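Local structure of PROBABLE CHAIN-FATTY-ACID-CoA LIGASE FADD13 (Mycobacterium tuberculosis, 3T5B) at residues L200-P205 against L212-F217; R17-V22 against G222-S227; I357-Y362 against D371-G376. The protein is a probable ligase of the AMP-binding enzyme family, within the ANL clan, built on that family's multi-sheet alpha/beta fold. All coordinates share one frame; numbering follows the deposited sequence.

Contact 1. Residues L200-P205 against L212-F217; sequences LLLPLP and LTTVIF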
ATOM      1  N   LEU A 200      -8.745   8.320   8.314  1.00 24.08           N
ATOM      2  CA  LEU A 200      -7.656   7.389   8.567  1.00 24.29           C
ATOM      3  C   LEU A 200      -6.268   7.973   8.345  1.00 23.80           C
ATOM      4  O   LEU A 200      -5.970   8.536   7.290  1.00 24.47           O
ATOM      5  CB  LEU A 200      -7.880   6.152   7.694  1.00 23.12           C
ATOM      6  CG  LEU A 200      -6.958   4.944   7.754  1.00 23.31           C
ATOM      7  CD1 LEU A 200      -7.693   3.759   7.145  1.00 24.38           C
ATOM      8  CD2 LEU A 200      -5.660   5.236   7.006  1.00 23.53           C
ATOM      9  N   LEU A 201      -5.413   7.831   9.350  1.00 24.71           N
ATOM     10  CA  LEU A 201      -4.060   8.360   9.268  1.00 25.27           C
ATOM     11  C   LEU A 201      -3.093   7.399   8.591  1.00 27.89           C
ATOM     12  O   LEU A 201      -2.994   6.232   8.966  1.00 26.40           O
ATOM     13  CB  LEU A 201      -3.541   8.693  10.663  1.00 23.04           C
ATOM     14  CG  LEU A 201      -2.067   9.090  10.732  1.00 23.61           C
ATOM     15  CD1 LEU A 201      -1.833  10.367   9.936  1.00 24.69           C
ATOM     16  CD2 LEU A 201      -1.669   9.286  12.175  1.00 24.88           C
ATOM     17  N   LEU A 202      -2.375   7.901   7.596  1.00 31.29           N
ATOM     18  CA  LEU A 202      -1.406   7.083   6.888  1.00 34.58           C
ATOM     19  C   LEU A 202      -0.009   7.646   7.149  1.00 37.12           C
ATOM     20  O   LEU A 202       0.394   8.650   6.546  1.00 38.28           O
ATOM     21  CB  LEU A 202      -1.723   7.080   5.391  1.00 34.22           C
ATOM     22  CG  LEU A 202      -0.884   6.111   4.558  1.00 37.21           C
ATOM     23  CD1 LEU A 202      -0.886   4.728   5.199  1.00 39.98           C
ATOM     24  CD2 LEU A 202      -1.433   6.050   3.151  1.00 37.95           C
ATOM     25  N   PRO A 203       0.744   7.018   8.072  1.00 38.90           N
ATOM     26  CA  PRO A 203       2.102   7.456   8.420  1.00 40.18           C
ATOM     27  C   PRO A 203       3.203   6.696   7.676  1.00 40.86           C
ATOM     28  O   PRO A 203       4.375   7.090   7.716  1.00 42.00           O
ATOM     29  CB  PRO A 203       2.154   7.204   9.923  1.00 38.86           C
ATOM     30  CG  PRO A 203       1.426   5.898  10.039  1.00 39.47           C
ATOM     31  CD  PRO A 203       0.262   6.006   9.034  1.00 39.63           C
ATOM     32  N   LEU A 204       2.808   5.615   7.002  1.00 40.86           N
ATOM     33  CA  LEU A 204       3.713   4.741   6.250  1.00 38.76           C
ATOM     34  C   LEU A 204       4.036   5.228   4.825  1.00 36.01           C
ATOM     35  O   LEU A 204       3.225   5.896   4.189  1.00 35.01           O
ATOM     36  CB  LEU A 204       3.096   3.344   6.179  1.00 39.59           C
ATOM     37  CG  LEU A 204       4.037   2.166   5.939  1.00 40.26           C
ATOM     38  CD1 LEU A 204       5.014   2.060   7.094  1.00 39.56           C
ATOM     39  CD2 LEU A 204       3.231   0.886   5.825  1.00 42.66           C
ATOM     40  N   PRO A 205       5.234   4.895   4.311  1.00 33.99           N
ATOM     41  CA  PRO A 205       5.657   5.297   2.963  1.00 32.58           C
ATOM     42  C   PRO A 205       4.733   4.754   1.870  1.00 31.78           C
ATOM     43  O   PRO A 205       4.439   3.559   1.832  1.00 29.67           O
ATOM     44  CB  PRO A 205       7.061   4.712   2.852  1.00 32.58           C
ATOM     45  CG  PRO A 205       7.547   4.731   4.258  1.00 35.02           C
ATOM     46  CD  PRO A 205       6.344   4.238   5.024  1.00 33.89           C
ATOM     47  N   LEU A 212      -0.333   1.574  -0.084  1.00 24.14           N
ATOM     48  CA  LEU A 212      -0.984   1.681  -1.373  1.00 24.35           C
ATOM     49  C   LEU A 212      -2.426   1.177  -1.325  1.00 24.12           C
ATOM     50  O   LEU A 212      -3.354   1.843  -1.812  1.00 21.06           O
ATOM     51  CB  LEU A 212      -0.176   0.882  -2.385  1.00 27.03           C
ATOM     52  CG  LEU A 212       0.095   1.443  -3.774  1.00 29.13           C
ATOM     53  CD1 LEU A 212       0.541   2.903  -3.705  1.00 29.93           C
ATOM     54  CD2 LEU A 212       1.170   0.562  -4.418  1.00 30.54           C
ATOM     55  N   THR A 213      -2.622   0.004  -0.732  1.00 22.72           N
ATOM     56  CA  THR A 213      -3.967  -0.553  -0.665  1.00 23.78           C
ATOM     57  C   THR A 213      -4.830   0.207   0.342  1.00 23.52           C
ATOM     58  O   THR A 213      -6.051   0.177   0.261  1.00 24.52           O
ATOM     59  CB  THR A 213      -3.934  -2.054  -0.326  1.00 23.04           C
ATOM     60  OG1 THR A 213      -3.393  -2.236   0.983  1.00 29.70           O
ATOM     61  CG2 THR A 213      -3.060  -2.795  -1.320  1.00 21.32           C
ATOM     62  N   THR A 214      -4.192   0.897   1.281  1.00 23.05           N
ATOM     63  CA  THR A 214      -4.925   1.689   2.264  1.00 21.84           C
ATOM     64  C   THR A 214      -5.572   2.865   1.523  1.00 21.60           C
ATOM     65  O   THR A 214      -6.750   3.183   1.731  1.00 18.68           O
ATOM     66  CB  THR A 214      -3.977   2.241   3.340  1.00 23.68           C
ATOM     67  OG1 THR A 214      -3.453   1.157   4.116  1.00 24.05           O
ATOM     68  CG2 THR A 214      -4.706   3.218   4.246  1.00 25.24           C
ATOM     69  N   VAL A 215      -4.774   3.502   0.664  1.00 21.25           N
ATOM     70  CA  VAL A 215      -5.218   4.632  -0.143  1.00 21.32           C
ATOM     71  C   VAL A 215      -6.377   4.162  -0.995  1.00 22.83           C
ATOM     72  O   VAL A 215      -7.427   4.815  -1.077  1.00 23.43           O
ATOM     73  CB  VAL A 215      -4.098   5.125  -1.104  1.00 21.68           C
ATOM     74  CG1 VAL A 215      -4.660   6.145  -2.092  1.00 16.43           C
ATOM     75  CG2 VAL A 215      -2.954   5.734  -0.308  1.00 21.38           C
ATOM     76  N   ILE A 216      -6.171   3.015  -1.629  1.00 21.66           N
ATOM     77  CA  ILE A 216      -7.179   2.442  -2.491  1.00 19.51           C
ATOM     78  C   ILE A 216      -8.472   2.150  -1.748  1.00 19.56           C
ATOM     79  O   ILE A 216      -9.540   2.577  -2.190  1.00 20.69           O
ATOM     80  CB  ILE A 216      -6.680   1.143  -3.163  1.00 18.89           C
ATOM     81  CG1 ILE A 216      -5.473   1.448  -4.052  1.00 19.00           C
ATOM     82  CG2 ILE A 216      -7.790   0.521  -4.006  1.00 17.48           C
ATOM     83  CD1 ILE A 216      -5.742   2.480  -5.101  1.00 18.62           C
ATOM     84  N   PHE A 217      -8.402   1.442  -0.624  1.00 17.60           N
ATOM     85  CA  PHE A 217      -9.644   1.133   0.059  1.00 18.34           C
ATOM     86  C   PHE A 217     -10.212   2.338   0.778  1.00 17.55           C
ATOM     87  O   PHE A 217     -11.367   2.332   1.195  1.00 15.66           O
ATOM     88  CB  PHE A 217      -9.508  -0.116   0.963  1.00 20.32           C
ATOM     89  CG  PHE A 217      -8.985   0.140   2.351  1.00 21.71           C
ATOM     90  CD1 PHE A 217      -9.783   0.733   3.317  1.00 24.02           C
ATOM     91  CD2 PHE A 217      -7.725  -0.313   2.718  1.00 23.35           C
ATOM     92  CE1 PHE A 217      -9.342   0.865   4.634  1.00 25.42           C
ATOM     93  CE2 PHE A 217      -7.270  -0.189   4.033  1.00 25.49           C
ATOM     94  CZ  PHE A 217      -8.081   0.401   4.992  1.00 25.55           C
TER

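Contact 2. Residues R17-V22 against G222-S227; sequences RLQAYV and GVTLIS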
ATOM      1  N   ARG A  17     -18.127  16.078  -2.476  1.00 26.01           N
ATOM      2  CA  ARG A  17     -17.637  17.078  -1.543  1.00 26.79           C
ATOM      3  C   ARG A  17     -16.978  16.505  -0.308  1.00 26.16           C
ATOM      4  O   ARG A  17     -16.592  17.249   0.592  1.00 24.45           O
ATOM      5  CB  ARG A  17     -18.778  18.020  -1.142  1.00 29.96           C
ATOM      6  CG  ARG A  17     -19.261  18.918  -2.285  1.00 31.73           C
ATOM      7  CD  ARG A  17     -20.441  19.786  -1.860  1.00 34.18           C
ATOM      8  NE  ARG A  17     -21.637  18.989  -1.600  1.00 38.48           N
ATOM      9  CZ  ARG A  17     -22.276  18.272  -2.525  1.00 38.33           C
ATOM     10  NH1 ARG A  17     -21.837  18.249  -3.778  1.00 39.40           N
ATOM     11  NH2 ARG A  17     -23.358  17.580  -2.197  1.00 39.02           N
ATOM     12  N   LEU A  18     -16.838  15.187  -0.259  1.00 26.03           N
ATOM     13  CA  LEU A  18     -16.198  14.566   0.892  1.00 25.04           C
ATOM     14  C   LEU A  18     -14.692  14.752   0.835  1.00 24.90           C
ATOM     15  O   LEU A  18     -14.079  14.687  -0.232  1.00 26.01           O
ATOM     16  CB  LEU A  18     -16.515  13.073   0.961  1.00 23.91           C
ATOM     17  CG  LEU A  18     -15.763  12.301   2.054  1.00 21.38           C
ATOM     18  CD1 LEU A  18     -15.991  12.927   3.421  1.00 18.06           C
ATOM     19  CD2 LEU A  18     -16.233  10.869   2.043  1.00 19.23           C
ATOM     20  N   GLN A  19     -14.106  14.994   1.998  1.00 25.11           N
ATOM     21  CA  GLN A  19     -12.673  15.176   2.122  1.00 24.49           C
ATOM     22  C   GLN A  19     -11.997  13.858   1.761  1.00 24.34           C
ATOM     23  O   GLN A  19     -12.366  12.799   2.270  1.00 23.07           O
ATOM     24  CB  GLN A  19     -12.339  15.569   3.554  1.00 26.37           C
ATOM     25  CG  GLN A  19     -11.313  16.660   3.653  1.00 27.91           C
ATOM     26  CD  GLN A  19     -11.512  17.520   4.874  1.00 27.51           C
ATOM     27  OE1 GLN A  19     -11.589  17.017   5.999  1.00 31.30           O
ATOM     28  NE2 GLN A  19     -11.586  18.826   4.667  1.00 27.28           N
ATOM     29  N   ALA A  20     -10.999  13.936   0.888  1.00 23.14           N
ATOM     30  CA  ALA A  20     -10.292  12.752   0.417  1.00 20.61           C
ATOM     31  C   ALA A  20      -8.846  12.665   0.880  1.00 19.86           C
ATOM     32  O   ALA A  20      -8.331  11.578   1.140  1.00 17.53           O
ATOM     33  CB  ALA A  20     -10.342  12.715  -1.107  1.00 17.09           C
ATOM     34  N   TYR A  21      -8.195  13.819   0.968  1.00 21.34           N
ATOM     35  CA  TYR A  21      -6.790  13.892   1.352  1.00 20.59           C
ATOM     36  C   TYR A  21      -6.558  15.136   2.190  1.00 21.88           C
ATOM     37  O   TYR A  21      -6.796  16.258   1.727  1.00 20.90           O
ATOM     38  CB  TYR A  21      -5.927  13.981   0.088  1.00 19.74           C
ATOM     39  CG  TYR A  21      -4.473  13.583   0.245  1.00 20.06           C
ATOM     40  CD1 TYR A  21      -4.068  12.269   0.022  1.00 18.04           C
ATOM     41  CD2 TYR A  21      -3.499  14.524   0.599  1.00 19.78           C
ATOM     42  CE1 TYR A  21      -2.732  11.891   0.140  1.00 20.08           C
ATOM     43  CE2 TYR A  21      -2.156  14.159   0.724  1.00 20.26           C
ATOM     44  CZ  TYR A  21      -1.780  12.837   0.492  1.00 21.27           C
ATOM     45  OH  TYR A  21      -0.462  12.450   0.622  1.00 20.12           O
ATOM     46  N   VAL A  22      -6.098  14.941   3.420  1.00 21.15           N
ATOM     47  CA  VAL A  22      -5.802  16.063   4.297  1.00 21.89           C
ATOM     48  C   VAL A  22      -4.373  15.902   4.800  1.00 23.60           C
ATOM     49  O   VAL A  22      -4.047  14.913   5.454  1.00 23.16           O
ATOM     50  CB  VAL A  22      -6.767  16.121   5.496  1.00 22.18           C
ATOM     51  CG1 VAL A  22      -6.396  17.297   6.406  1.00 22.67           C
ATOM     52  CG2 VAL A  22      -8.197  16.270   5.000  1.00 19.49           C
ATOM     53  N   GLY A 222     -14.828   5.547   0.933  1.00 16.04           N
ATOM     54  CA  GLY A 222     -15.108   6.959   1.113  1.00 17.59           C
ATOM     55  C   GLY A 222     -14.552   7.418   2.455  1.00 19.03           C
ATOM     56  O   GLY A 222     -15.279   7.921   3.323  1.00 17.04           O
ATOM     57  N   VAL A 223     -13.248   7.225   2.618  1.00 19.05           N
ATOM     58  CA  VAL A 223     -12.538   7.585   3.833  1.00 20.54           C
ATOM     59  C   VAL A 223     -11.656   8.802   3.571  1.00 22.78           C
ATOM     60  O   VAL A 223     -11.045   8.901   2.505  1.00 23.73           O
ATOM     61  CB  VAL A 223     -11.647   6.399   4.296  1.00 21.92           C
ATOM     62  CG1 VAL A 223     -10.677   6.831   5.398  1.00 19.59           C
ATOM     63  CG2 VAL A 223     -12.531   5.265   4.776  1.00 20.53           C
ATOM     64  N   THR A 224     -11.601   9.730   4.528  1.00 22.33           N
ATOM     65  CA  THR A 224     -10.754  10.909   4.379  1.00 23.17           C
ATOM     66  C   THR A 224      -9.364  10.506   4.836  1.00 23.96           C
ATOM     67  O   THR A 224      -9.143  10.220   6.017  1.00 23.85           O
ATOM     68  CB  THR A 224     -11.203  12.089   5.259  1.00 21.27           C
ATOM     69  OG1 THR A 224     -12.513  12.519   4.870  1.00 25.17           O
ATOM     70  CG2 THR A 224     -10.228  13.240   5.111  1.00 20.09           C
ATOM     71  N   LEU A 225      -8.422  10.482   3.906  1.00 23.94           N
ATOM     72  CA  LEU A 225      -7.071  10.092   4.252  1.00 25.10           C
ATOM     73  C   LEU A 225      -6.339  11.233   4.946  1.00 24.56           C
ATOM     74  O   LEU A 225      -6.374  12.371   4.489  1.00 24.39           O
ATOM     75  CB  LEU A 225      -6.328   9.655   2.991  1.00 26.45           C
ATOM     76  CG  LEU A 225      -5.326   8.521   3.205  1.00 30.30           C
ATOM     77  CD1 LEU A 225      -5.965   7.365   3.963  1.00 27.39           C
ATOM     78  CD2 LEU A 225      -4.838   8.046   1.852  1.00 34.85           C
ATOM     79  N   ILE A 226      -5.697  10.921   6.069  1.00 24.24           N
ATOM     80  CA  ILE A 226      -4.940  11.908   6.832  1.00 23.78           C
ATOM     81  C   ILE A 226      -3.467  11.552   6.667  1.00 24.06           C
ATOM     82  O   ILE A 226      -3.053  10.441   6.998  1.00 24.59           O
ATOM     83  CB  ILE A 226      -5.316  11.879   8.332  1.00 23.37           C
ATOM     84  CG1 ILE A 226      -6.835  12.010   8.495  1.00 21.71           C
ATOM     85  CG2 ILE A 226      -4.623  13.013   9.065  1.00 21.15           C
ATOM     86  CD1 ILE A 226      -7.435  13.252   7.846  1.00 20.50           C
ATOM     87  N   SER A 227      -2.677  12.494   6.167  1.00 23.16           N
ATOM     88  CA  SER A 227      -1.273  12.224   5.918  1.00 25.45           C
ATOM     89  C   SER A 227      -0.238  12.956   6.751  1.00 27.10           C
ATOM     90  O   SER A 227      -0.452  14.081   7.193  1.00 27.52           O
ATOM     91  CB  SER A 227      -0.958  12.486   4.448  1.00 26.34           C
ATOM     92  OG  SER A 227       0.441  12.428   4.231  1.00 29.03           O
TER

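Contact 3. Residues I357-Y362 against D371-G376; sequences ILLKEY and DAFDNG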
ATOM      1  N   ILE A 357      -6.217 -11.635  -4.056  1.00 14.13           N
ATOM      2  CA  ILE A 357      -5.353 -10.525  -3.692  1.00 14.00           C
ATOM      3  C   ILE A 357      -3.930 -10.843  -4.151  1.00 15.61           C
ATOM      4  O   ILE A 357      -3.066  -9.972  -4.189  1.00 17.26           O
ATOM      5  CB  ILE A 357      -5.321 -10.308  -2.159  1.00 10.82           C
ATOM      6  CG1 ILE A 357      -4.585 -11.473  -1.486  1.00 10.25           C
ATOM      7  CG2 ILE A 357      -6.733 -10.190  -1.617  1.00 10.67           C
ATOM      8  CD1 ILE A 357      -4.505 -11.392   0.018  1.00 11.63           C
ATOM      9  N   LEU A 358      -3.696 -12.103  -4.501  1.00 17.50           N
ATOM     10  CA  LEU A 358      -2.370 -12.550  -4.913  1.00 17.62           C
ATOM     11  C   LEU A 358      -1.882 -11.940  -6.216  1.00 17.51           C
ATOM     12  O   LEU A 358      -2.668 -11.609  -7.102  1.00 20.23           O
ATOM     13  CB  LEU A 358      -2.336 -14.083  -5.019  1.00 17.23           C
ATOM     14  CG  LEU A 358      -2.455 -14.873  -3.704  1.00 17.35           C
ATOM     15  CD1 LEU A 358      -2.493 -16.377  -4.001  1.00 12.71           C
ATOM     16  CD2 LEU A 358      -1.280 -14.518  -2.779  1.00 14.68           C
ATOM     17  N   LEU A 359      -0.567 -11.797  -6.313  1.00 16.84           N
ATOM     18  CA  LEU A 359       0.078 -11.243  -7.492  1.00 16.86           C
ATOM     19  C   LEU A 359      -0.215 -12.111  -8.708  1.00 16.96           C
ATOM     20  O   LEU A 359      -0.655 -13.252  -8.577  1.00 13.99           O
ATOM     21  CB  LEU A 359       1.596 -11.162  -7.259  1.00 17.77           C
ATOM     22  CG  LEU A 359       2.492 -12.393  -6.988  1.00 18.99           C
ATOM     23  CD1 LEU A 359       1.790 -13.431  -6.112  1.00 17.20           C
ATOM     24  CD2 LEU A 359       2.868 -13.027  -8.287  1.00 21.16           C
ATOM     25  N   LYS A 360       0.015 -11.556  -9.893  1.00 16.88           N
ATOM     26  CA  LYS A 360      -0.187 -12.293 -11.129  1.00 17.58           C
ATOM     27  C   LYS A 360       1.097 -13.070 -11.444  1.00 19.92           C
ATOM     28  O   LYS A 360       1.061 -14.217 -11.901  1.00 20.03           O
ATOM     29  CB  LYS A 360      -0.480 -11.330 -12.276  1.00 18.32           C
ATOM     30  CG  LYS A 360      -0.439 -11.978 -13.649  1.00 21.39           C
ATOM     31  CD  LYS A 360      -0.248 -10.953 -14.767  1.00 21.51           C
ATOM     32  CE  LYS A 360      -1.488 -10.118 -15.012  1.00 22.35           C
ATOM     33  NZ  LYS A 360      -1.324  -9.207 -16.198  1.00 20.81           N
ATOM     34  N   GLU A 361       2.228 -12.429 -11.180  1.00 20.04           N
ATOM     35  CA  GLU A 361       3.535 -13.004 -11.468  1.00 21.34           C
ATOM     36  C   GLU A 361       4.636 -12.089 -10.941  1.00 21.41           C
ATOM     37  O   GLU A 361       4.388 -10.938 -10.560  1.00 20.64           O
ATOM     38  CB  GLU A 361       3.716 -13.100 -12.981  1.00 21.00           C
ATOM     39  CG  GLU A 361       3.564 -11.731 -13.640  1.00 22.93           C
ATOM     40  CD  GLU A 361       3.741 -11.750 -15.144  1.00 25.13           C
ATOM     41  OE1 GLU A 361       3.214 -12.672 -15.806  1.00 30.60           O
ATOM     42  OE2 GLU A 361       4.394 -10.829 -15.673  1.00 24.87           O
ATOM     43  N   TYR A 362       5.852 -12.609 -10.915  1.00 20.28           N
ATOM     44  CA  TYR A 362       6.980 -11.794 -10.524  1.00 22.06           C
ATOM     45  C   TYR A 362       7.410 -11.226 -11.873  1.00 22.24           C
ATOM     46  O   TYR A 362       7.442 -11.957 -12.861  1.00 24.94           O
ATOM     47  CB  TYR A 362       8.088 -12.653  -9.929  1.00 21.81           C
ATOM     48  CG  TYR A 362       7.846 -13.058  -8.501  1.00 18.99           C
ATOM     49  CD1 TYR A 362       7.765 -12.099  -7.492  1.00 20.06           C
ATOM     50  CD2 TYR A 362       7.726 -14.398  -8.145  1.00 18.80           C
ATOM     51  CE1 TYR A 362       7.576 -12.463  -6.165  1.00 17.68           C
ATOM     52  CE2 TYR A 362       7.536 -14.773  -6.820  1.00 16.68           C
ATOM     53  CZ  TYR A 362       7.462 -13.800  -5.838  1.00 16.42           C
ATOM     54  OH  TYR A 362       7.261 -14.161  -4.532  1.00 21.38           O
ATOM     55  N   ASP A 371       7.623 -21.470  -9.039  1.00 29.79           N
ATOM     56  CA  ASP A 371       7.813 -22.074  -7.721  1.00 30.14           C
ATOM     57  C   ASP A 371       6.911 -21.489  -6.649  1.00 30.57           C
ATOM     58  O   ASP A 371       6.523 -22.179  -5.705  1.00 30.78           O
ATOM     59  CB  ASP A 371       9.255 -21.913  -7.243  1.00 31.80           C
ATOM     60  CG  ASP A 371      10.253 -22.533  -8.179  1.00 33.01           C
ATOM     61  OD1 ASP A 371       9.918 -23.540  -8.842  1.00 33.92           O
ATOM     62  OD2 ASP A 371      11.384 -22.012  -8.235  1.00 33.54           O
ATOM     63  N   ALA A 372       6.599 -20.208  -6.783  1.00 30.72           N
ATOM     64  CA  ALA A 372       5.759 -19.537  -5.810  1.00 30.65           C
ATOM     65  C   ALA A 372       4.356 -20.129  -5.757  1.00 30.70           C
ATOM     66  O   ALA A 372       3.717 -20.123  -4.705  1.00 31.32           O
ATOM     67  CB  ALA A 372       5.685 -18.059  -6.130  1.00 30.93           C
ATOM     68  N   PHE A 373       3.881 -20.652  -6.883  1.00 28.84           N
ATOM     69  CA  PHE A 373       2.542 -21.213  -6.927  1.00 28.70           C
ATOM     70  C   PHE A 373       2.450 -22.732  -6.927  1.00 29.02           C
ATOM     71  O   PHE A 373       3.248 -23.427  -7.564  1.00 29.46           O
ATOM     72  CB  PHE A 373       1.775 -20.647  -8.129  1.00 28.96           C
ATOM     73  CG  PHE A 373       1.428 -19.192  -7.988  1.00 28.92           C
ATOM     74  CD1 PHE A 373       1.926 -18.254  -8.882  1.00 28.67           C
ATOM     75  CD2 PHE A 373       0.629 -18.754  -6.933  1.00 29.92           C
ATOM     76  CE1 PHE A 373       1.634 -16.896  -8.725  1.00 28.83           C
ATOM     77  CE2 PHE A 373       0.334 -17.397  -6.771  1.00 28.48           C
ATOM     78  CZ  PHE A 373       0.839 -16.472  -7.666  1.00 27.58           C
ATOM     79  N   ASP A 374       1.464 -23.229  -6.185  1.00 27.26           N
ATOM     80  CA  ASP A 374       1.199 -24.655  -6.075  1.00 26.56           C
ATOM     81  C   ASP A 374      -0.310 -24.865  -6.148  1.00 25.11           C
ATOM     82  O   ASP A 374      -1.012 -24.800  -5.138  1.00 22.69           O
ATOM     83  CB  ASP A 374       1.734 -25.215  -4.753  1.00 26.53           C
ATOM     84  CG  ASP A 374       1.699 -26.730  -4.717  1.00 26.26           C
ATOM     85  OD1 ASP A 374       2.067 -27.328  -3.683  1.00 29.57           O
ATOM     86  OD2 ASP A 374       1.298 -27.320  -5.738  1.00 24.93           O
ATOM     87  N   ASN A 375      -0.793 -25.093  -7.364  1.00 25.23           N
ATOM     88  CA  ASN A 375      -2.207 -25.314  -7.616  1.00 25.27           C
ATOM     89  C   ASN A 375      -3.098 -24.279  -6.958  1.00 26.51           C
ATOM     90  O   ASN A 375      -3.938 -24.610  -6.121  1.00 28.89           O
ATOM     91  CB  ASN A 375      -2.612 -26.710  -7.149  1.00 26.39           C
ATOM     92  CG  ASN A 375      -1.833 -27.801  -7.852  1.00 27.43           C
ATOM     93  OD1 ASN A 375      -0.840 -28.311  -7.328  1.00 27.27           O
ATOM     94  ND2 ASN A 375      -2.264 -28.146  -9.059  1.00 26.33           N
ATOM     95  N   GLY A 376      -2.903 -23.019  -7.330  1.00 26.98           N
ATOM     96  CA  GLY A 376      -3.725 -21.954  -6.785  1.00 26.95           C
ATOM     97  C   GLY A 376      -3.262 -21.351  -5.474  1.00 27.07           C
ATOM     98  O   GLY A 376      -3.695 -20.256  -5.117  1.00 29.83           O
TER

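Contact 1. Residues L200-P205 against L212-F217
Leu200 and Leu202 of strand 199-202 meet Thr214, Val215 and Phe217 of helix 209-221 in an apolar strand-on-helix contact, set near the centre of the chain inside the beta-alpha-beta unit of strand 199-202, helix 209-221 and strand 224-227. The axes of the short segments, strand 200-202 and helical residues 212-217, run roughly antiparallel, at 152°, and stand 10.0 Å apart at their closest, a separation bridged by side chains with no hydrogen bond across it. Leu200 divides its two methyls between two partners. CD2 presses on Thr214 CG2 at 3.5 Å, while CD1 comes obliquely to the Phe217 ring, 4.0 Å from CZ, the leucine set nearly perpendicular to the phenylalanine. Two residues on, Leu202 CD2 reaches Val215 CG2 at 3.8 Å.

Thr214 shows how a polar residue can serve an apolar surface. Its CG2 lies opposite the backbone N about CA-CB, which turns the methyl to the leucines and lets OG1 (chi1 -67°) bond back to Ala210 O, one turn earlier in the same helix. Its carbonyl O sits 3.7 Å above one face of the Phe217 ring, offset from the middle. Phe71 of helix 65-77 also touches Val215. With the threonine hydroxyl satisfied within its own helix, the direct hold between these two segments is van der Waals contact between carbon groups.

Contact 2. Residues R17-V22 against G222-S227
Tyr21 pairs with Leu225 and Val22 with Ile226 as neighbours on two parallel strands, the axes of residues 19-22 and 224-227 only 4° apart in direction. Three backbone bonds join them: Leu225 N donates to Ala20 O at 3.0 Å, Val22 N to Leu225 O at 2.8 Å, and Ser227 N to Val22 O at 2.9 Å. They differ in geometry. Val22 N approaches Leu225 O nearly in line with the C=O bond, whereas Leu225 N stands well above the carbonyl plane of Ala20. On its other side, Ala20 and Tyr21 both face Met30 of strand 28-31, a classic beta bulge.

A fourth bond comes from a side chain. Thr224 OG1, beside its own backbone N at chi1 -63°, donates to Gln19 O at 2.6 Å from above that carbonyl plane and so takes over where the backbone pairing ends. The amide oxygen of Gln19 turns elsewhere, to Arg199.

Apolar contact is made on the face of Val22 and Ile226, where Val22 CG2 meets Thr224 CG2 at 3.6 Å and Val22 CB meets Ile226 CD1 at 3.8 Å. Tyr21 and Leu225 point to the other face. Beyond the strand start, a methyl rests on a backbone carbonyl, Leu18 CD2 lying 3.4 Å from Gly222 O.

At the far end the hydroxyls of Tyr21 and Ser227 both bond to Glu23 OE2, so one carboxylate oxygen ties the two strand ends together.

The whole is parallel pairing between strands 19-23 and 224-227, distant in sequence but adjacent in the mixed sheet of this alpha/beta fold.

Contact 3. Residues I357-Y362 against D371-G376
Leu358 and Leu359 both come against the ring of Phe373, the side chain that contributes the largest share of this contact. Leu358 and the phenylalanine lie alongside each other with opposite sense, and the leucine CD1 arrives at the ring edge, near its plane, 4.1 Å from CE2. The same methyl lies 4.2 Å from Gly376 O, beside the turn that follows.

Leu359 and Phe373 point at each other. The leucine CG is wedged between the backbone N and the carbonyl carbon (chi1 61°), which brings both methyls to the outer end of the ring. CD1 stands 3.5 Å from Phe373 CZ, and CD2 lies 4.1 Å from CE1. Leu359 O is also close, at 3.7 Å from CZ.

Lys360 offers its backbone: its carbonyl O lies 4.2 Å from Phe373 CE1, while its CB points away and its NZ bonds to Asn158 and to the carbonyl of Asp156.

Tyr362 closes the walk, with CE2 3.8 Å from Ala372 CB, which comes obliquely to the ring. A hydroxyl bond to Glu305 and a cation-pi contact with Lys172 also restrain the tyrosine. Phe378 of strand 377-380 touches Leu358, Leu359, Tyr362 and Ala372, extending this apolar cluster.

The contact packs the two ends of a connection between antiparallel sheets: the short, weakly bonded strand at about 361-362 edges a three-stranded one, and helix 366-372 leads from it to strand 373-374, an edge of the five-stranded one.

How the contacts relate
Contacts 1 and 2 belong to one continuous piece of the fold, their centres about 11 Å apart. Strands 199-202 and 224-227 lie side by side in the mixed sheet and helix 209-221 connects them; Leu200 O to Ile226 N and Leu202 N to Ile226 O, both at 2.7 Å, are probable hydrogen bonds between the two contacts. Along the chain contact 1 falls between the two segments of contact 2, so the sheet carrying the local unit is extended by a strand from far off in sequence. Contact 3 follows later, about 24 Å from contact 1 and 33 Å from contact 2 between centres, and joins separate antiparallel sheets, so the protein combines long-range and local sheet connections.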